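Local coordinates for protein LbaCas13a H328A (C2c2) (PDB 5WLH) that binds its pre-crRNA guide and, as a CRISPR-Cas13a nuclease, probably processes that guide and cleaves target RNA, at residues A[502-505]-A[506-510]. Residues are numbered along the deposited sequence; the frame is centred on the assembly and turned at random.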
# COMPACT_ATOMS: atom_id res chain seq x y z
N THR A 502 -0.72 -1.85 12.56
CA THR A 502 -0.92 -2.46 13.87
C THR A 502 -2.38 -2.82 14.09
O THR A 502 -2.68 -3.85 14.70
CB THR A 502 -0.42 -1.50 14.96
OG1 THR A 502 0.97 -1.22 14.72
CG2 THR A 502 -0.57 -2.11 16.36
N ALA A 503 -3.29 -2.00 13.57
CA ALA A 503 -4.71 -2.27 13.75
C ALA A 503 -5.08 -3.61 13.13
O ALA A 503 -5.94 -4.33 13.65
CB ALA A 503 -5.55 -1.15 13.13
N VAL A 504 -4.45 -3.95 12.01
CA VAL A 504 -4.71 -5.21 11.34
C VAL A 504 -4.30 -6.37 12.24
O VAL A 504 -5.05 -7.34 12.42
CB VAL A 504 -3.95 -5.26 10.00
CG1 VAL A 504 -3.91 -6.69 9.43
CG2 VAL A 504 -4.58 -4.26 9.01
N TYR A 505 -3.13 -6.25 12.87
CA TYR A 505 -2.62 -7.33 13.72
C TYR A 505 -3.42 -7.46 15.00
O TYR A 505 -3.61 -8.58 15.48
CB TYR A 505 -1.14 -7.13 14.01
CG TYR A 505 -0.36 -7.21 12.74
CD1 TYR A 505 -0.50 -8.31 11.90
CD2 TYR A 505 0.46 -6.17 12.33
CE1 TYR A 505 0.19 -8.39 10.69
CE2 TYR A 505 1.14 -6.23 11.14
CZ TYR A 505 1.00 -7.34 10.33
OH TYR A 505 1.69 -7.39 9.13
N VAL A 506 -3.91 -6.34 15.56
CA VAL A 506 -4.85 -6.42 16.69
C VAL A 506 -6.04 -7.29 16.32
O VAL A 506 -6.42 -8.20 17.07
CB VAL A 506 -5.30 -5.01 17.13
CG1 VAL A 506 -6.42 -5.10 18.21
CG2 VAL A 506 -4.13 -4.24 17.68
N ALA A 507 -6.62 -7.06 15.13
CA ALA A 507 -7.74 -7.88 14.68
C ALA A 507 -7.36 -9.35 14.57
O ALA A 507 -8.13 -10.22 14.99
CB ALA A 507 -8.27 -7.36 13.34
N PHE A 508 -6.18 -9.65 13.99
CA PHE A 508 -5.79 -11.05 13.84
C PHE A 508 -5.49 -11.69 15.19
O PHE A 508 -5.77 -12.88 15.38
CB PHE A 508 -4.57 -11.18 12.92
CG PHE A 508 -4.92 -11.23 11.46
CD1 PHE A 508 -5.52 -12.36 10.91
CD2 PHE A 508 -4.69 -10.14 10.63
CE1 PHE A 508 -5.86 -12.41 9.56
CE2 PHE A 508 -5.03 -10.18 9.27
CZ PHE A 508 -5.61 -11.31 8.74
N ALA A 509 -4.89 -10.94 16.11
CA ALA A 509 -4.62 -11.50 17.42
C ALA A 509 -5.92 -11.87 18.11
O ALA A 509 -6.03 -12.95 18.71
CB ALA A 509 -3.83 -10.50 18.27
N ALA A 510 -6.92 -10.99 18.01
CA ALA A 510 -8.23 -11.28 18.58
C ALA A 510 -8.85 -12.51 17.93
O ALA A 510 -9.38 -13.39 18.61
CB ALA A 510 -9.14 -10.06 18.43
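Two successive turns in the middle of the long alpha-helix 486-517 meet here, with Val504 and Phe508 forming an i, i+4 apolar pair on one flank. Residues four apart fall on the same side of an alpha-helix, which is why these two side chains can run side by side; CG1 of Val504 lies in the plane of the Phe508 ring at its edge, 3.7 Å from CE2. Val504 places that methyl there by turning it anti to its own nitrogen (chi1 166°), leaving CG2 beside the nitrogen. The backbone beneath is regular: Val506 N donates to Thr502 O, Phe508 N to Val504 O, and Ala509 N to Tyr505 O at 2.8 Å. The bond from Ala507 N to Ala503 O stretches to 3.2 Å. CG2 of Val506 packs 3.3 Å from Thr502 O. The buried Thr502 hydroxyl is satisfied by Leu498 O, one turn earlier. Replacing Phe508 with an alanine would probably deprive Val504 CG1 of its ring-edge partner and Phe1252 of its edge-to-face mate. This largely buried part of the helix is packed among others: Val506 and Ala509 touch helix 588-602, Tyr505 packs on helix 915-941, Val504 meets helix 1106-1145, and Phe508 touches both 915-941 and 1106-1145.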